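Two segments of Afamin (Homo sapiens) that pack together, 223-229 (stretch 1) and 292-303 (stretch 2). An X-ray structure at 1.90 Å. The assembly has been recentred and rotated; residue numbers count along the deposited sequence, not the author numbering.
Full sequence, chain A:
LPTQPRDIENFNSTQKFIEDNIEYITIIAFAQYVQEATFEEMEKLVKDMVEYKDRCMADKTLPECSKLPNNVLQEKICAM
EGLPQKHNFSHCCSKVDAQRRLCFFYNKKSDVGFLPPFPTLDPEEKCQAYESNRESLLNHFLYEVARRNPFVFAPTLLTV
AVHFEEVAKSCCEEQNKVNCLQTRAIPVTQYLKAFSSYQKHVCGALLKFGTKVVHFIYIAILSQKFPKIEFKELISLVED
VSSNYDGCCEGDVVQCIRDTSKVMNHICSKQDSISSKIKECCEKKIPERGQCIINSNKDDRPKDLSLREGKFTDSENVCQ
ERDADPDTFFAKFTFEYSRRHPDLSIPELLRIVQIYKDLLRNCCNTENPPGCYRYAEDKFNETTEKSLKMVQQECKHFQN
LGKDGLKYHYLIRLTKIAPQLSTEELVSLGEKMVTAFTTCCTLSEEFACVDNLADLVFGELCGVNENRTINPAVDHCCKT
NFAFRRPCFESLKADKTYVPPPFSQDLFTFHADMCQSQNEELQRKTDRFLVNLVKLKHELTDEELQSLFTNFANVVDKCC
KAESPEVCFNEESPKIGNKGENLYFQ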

# COMPACT_ATOMS: atom_id res chain seq x y z
N SER A 223 -8.37 14.21 11.66
CA SER A 223 -9.50 14.56 12.54
C SER A 223 -9.89 13.38 13.44
O SER A 223 -10.23 13.58 14.60
CB SER A 223 -10.71 15.05 11.72
OG SER A 223 -10.42 16.16 10.88
N GLN A 224 -9.82 12.16 12.93
CA GLN A 224 -10.01 10.96 13.77
C GLN A 224 -8.92 10.78 14.80
O GLN A 224 -9.20 10.43 15.94
CB GLN A 224 -10.05 9.67 12.93
CG GLN A 224 -11.43 9.19 12.64
CD GLN A 224 -11.47 7.86 11.92
OE1 GLN A 224 -10.46 7.35 11.40
NE2 GLN A 224 -12.65 7.30 11.85
N LYS A 225 -7.68 10.98 14.37
CA LYS A 225 -6.53 10.78 15.24
C LYS A 225 -6.37 11.86 16.30
O LYS A 225 -5.98 11.56 17.43
CB LYS A 225 -5.26 10.72 14.38
CG LYS A 225 -4.03 10.27 15.15
CD LYS A 225 -2.82 10.30 14.24
CE LYS A 225 -1.57 9.72 14.90
NZ LYS A 225 -1.42 8.28 14.52
N PHE A 226 -6.67 13.11 15.94
CA PHE A 226 -6.50 14.26 16.84
C PHE A 226 -7.83 14.98 16.99
O PHE A 226 -7.99 16.11 16.54
CB PHE A 226 -5.45 15.24 16.30
CG PHE A 226 -4.12 14.60 16.01
CD1 PHE A 226 -3.45 13.89 16.99
CD2 PHE A 226 -3.51 14.75 14.77
CE1 PHE A 226 -2.22 13.30 16.74
CE2 PHE A 226 -2.28 14.17 14.51
CZ PHE A 226 -1.63 13.43 15.50
N PRO A 227 -8.80 14.34 17.63
CA PRO A 227 -10.14 14.91 17.62
C PRO A 227 -10.29 16.18 18.46
O PRO A 227 -11.30 16.84 18.33
CB PRO A 227 -10.99 13.79 18.19
CG PRO A 227 -10.08 12.98 19.02
CD PRO A 227 -8.78 13.02 18.29
N LYS A 228 -9.30 16.53 19.28
CA LYS A 228 -9.36 17.80 20.01
C LYS A 228 -8.75 18.99 19.25
O LYS A 228 -8.82 20.11 19.72
CB LYS A 228 -8.75 17.63 21.42
CG LYS A 228 -7.26 17.86 21.54
CD LYS A 228 -6.77 17.83 23.00
CE LYS A 228 -6.07 19.14 23.40
NZ LYS A 228 -5.02 18.91 24.43
N ILE A 229 -8.17 18.78 18.06
CA ILE A 229 -7.54 19.85 17.28
C ILE A 229 -8.56 20.90 16.81
O ILE A 229 -9.69 20.54 16.51
CB ILE A 229 -6.80 19.24 16.06
CG1 ILE A 229 -5.83 20.22 15.42
CG2 ILE A 229 -7.80 18.71 15.00
CD1 ILE A 229 -5.03 19.55 14.30
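Stretch 2, residues 292-303: CIINSNKDDRPK

Stretch 2 leaves its helix after Asn 295 and runs on as an extended loop, psi between 109° and 168° from Ser 296 to Pro 302, laid along the end of the helix and the turn of stretch 1. Both chains run the same way: Lys 225 pairs with Lys 298 (CA to CA 4.4 Å), Pro 227 with Arg 301 (CA to CA 5.5 Å) and Lys 228 with Pro 302 (CA to CA 6.0 Å). One backbone hydrogen bond joins them, Asp 299 N to Lys 225 O at 3.2 Å and 160°.

Lys 225 is t through chi1, chi2 and chi3, so its chain is nearly fully extended; chi4 of 95° then turns the ammonium to the carbonyls at the end of the stretch 2 helix. NZ donates to Ile 293 O at 2.9 Å, to Ser 296 O at 3.1 Å and, weakly, to Ile 294 O at 3.2 Å. Ser 296 is p (67°), which lets its OG bond back to Ile 293 O at 2.8 Å; that oxygen thus receives both side chains.

Phe 226 to Ile 229 form a type I turn, closed by Ile 229 N to Phe 226 O at 3.1 Å. Within it Pro 227, its ring C-gamma endo, has a CA-to-CB bond that points toward stretch 2, and its CG lies 3.7 Å from Asp 299 O and 3.8 Å from Arg 301 CA. Asp 299, t with a CB that points toward stretch 1, holds OD2 near the turn, where a water accepts from Lys 228 N (2.9 Å) and donates to Asp 299 OD2 (3.0 Å). Lys 228 is p (88°): its CB lies 3.7 Å from Pro 302 CG, while the end of its chain leads away. Lys 298, m at chi1, rests its CD 3.8 Å from Gln 224 O.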

# COMPACT_ATOMS: atom_id res chain seq x y z
N CYS A 292 6.78 6.59 14.78
CA CYS A 292 6.08 6.54 16.08
C CYS A 292 4.73 7.27 16.04
O CYS A 292 3.69 6.64 16.26
CB CYS A 292 6.96 7.18 17.17
SG CYS A 292 6.34 7.01 18.86
N ILE A 293 4.75 8.58 15.76
CA ILE A 293 3.53 9.41 15.71
C ILE A 293 2.50 8.75 14.83
O ILE A 293 1.34 8.69 15.22
CB ILE A 293 3.80 10.88 15.27
CG1 ILE A 293 4.40 11.69 16.43
CG2 ILE A 293 2.53 11.60 14.79
CD1 ILE A 293 5.09 12.98 16.01
N ILE A 294 2.93 8.21 13.69
CA ILE A 294 2.02 7.50 12.77
C ILE A 294 1.40 6.25 13.42
O ILE A 294 0.23 5.94 13.18
CB ILE A 294 2.68 7.18 11.40
CG1 ILE A 294 3.00 8.47 10.64
CG2 ILE A 294 1.74 6.35 10.52
CD1 ILE A 294 3.81 8.30 9.37
N ASN A 295 2.17 5.55 14.25
CA ASN A 295 1.70 4.36 14.97
C ASN A 295 1.01 4.64 16.31
O ASN A 295 0.39 3.72 16.85
CB ASN A 295 2.87 3.38 15.19
CG ASN A 295 3.18 2.56 13.96
OD1 ASN A 295 2.72 1.42 13.82
ND2 ASN A 295 3.95 3.14 13.05
N SER A 296 1.08 5.86 16.85
CA SER A 296 0.41 6.14 18.11
C SER A 296 -1.10 5.95 17.91
O SER A 296 -1.62 6.11 16.79
CB SER A 296 0.74 7.53 18.64
OG SER A 296 0.22 8.55 17.81
N ASN A 297 -1.80 5.55 18.97
CA ASN A 297 -3.24 5.32 18.87
C ASN A 297 -4.01 6.65 18.83
O ASN A 297 -3.45 7.73 19.07
CB ASN A 297 -3.76 4.39 19.99
CG ASN A 297 -3.37 4.84 21.39
OD1 ASN A 297 -2.67 5.84 21.57
ND2 ASN A 297 -3.81 4.08 22.40
N LYS A 298 -5.30 6.55 18.49
CA LYS A 298 -6.20 7.71 18.42
C LYS A 298 -6.37 8.31 19.81
O LYS A 298 -6.58 7.58 20.79
CB LYS A 298 -7.58 7.33 17.84
CG LYS A 298 -7.56 6.72 16.43
CD LYS A 298 -8.97 6.63 15.82
CE LYS A 298 -9.38 5.22 15.38
NZ LYS A 298 -9.00 4.85 13.99
N ASP A 299 -6.22 9.63 19.91
CA ASP A 299 -6.47 10.36 21.15
C ASP A 299 -7.95 10.22 21.53
O ASP A 299 -8.80 9.96 20.67
CB ASP A 299 -6.07 11.84 20.94
CG ASP A 299 -6.10 12.67 22.22
OD1 ASP A 299 -6.57 12.19 23.27
OD2 ASP A 299 -5.65 13.83 22.17
N ASP A 300 -8.25 10.34 22.82
CA ASP A 300 -9.63 10.29 23.32
C ASP A 300 -10.34 11.54 22.81
O ASP A 300 -9.76 12.63 22.81
CB ASP A 300 -9.70 10.30 24.85
CG ASP A 300 -8.91 9.17 25.50
OD1 ASP A 300 -8.34 8.31 24.79
OD2 ASP A 300 -8.85 9.14 26.76
N ARG A 301 -11.60 11.38 22.39
CA ARG A 301 -12.43 12.53 22.01
C ARG A 301 -12.66 13.42 23.22
O ARG A 301 -12.77 12.91 24.34
CB ARG A 301 -13.80 12.09 21.50
CG ARG A 301 -13.85 11.76 20.02
CD ARG A 301 -15.27 11.35 19.67
NE ARG A 301 -15.58 9.99 20.12
CZ ARG A 301 -16.80 9.50 20.32
NH1 ARG A 301 -17.89 10.27 20.16
NH2 ARG A 301 -16.95 8.23 20.70
N PRO A 302 -12.71 14.75 23.00
CA PRO A 302 -13.22 15.62 24.06
C PRO A 302 -14.55 15.09 24.60
O PRO A 302 -15.54 15.08 23.88
CB PRO A 302 -13.37 16.97 23.36
CG PRO A 302 -12.31 16.96 22.31
CD PRO A 302 -12.14 15.53 21.89
N LYS A 303 -14.53 14.56 25.82
CA LYS A 303 -15.73 14.20 26.62
C LYS A 303 -17.04 14.97 26.29
O LYS A 303 -18.12 14.36 26.21
CB LYS A 303 -15.40 14.29 28.13
CG LYS A 303 -14.60 15.52 28.58
CD LYS A 303 -14.13 15.45 30.04
CE LYS A 303 -15.28 15.45 31.04
NZ LYS A 303 -15.58 14.09 31.57
O HOH W 1 -6.72 15.35 19.81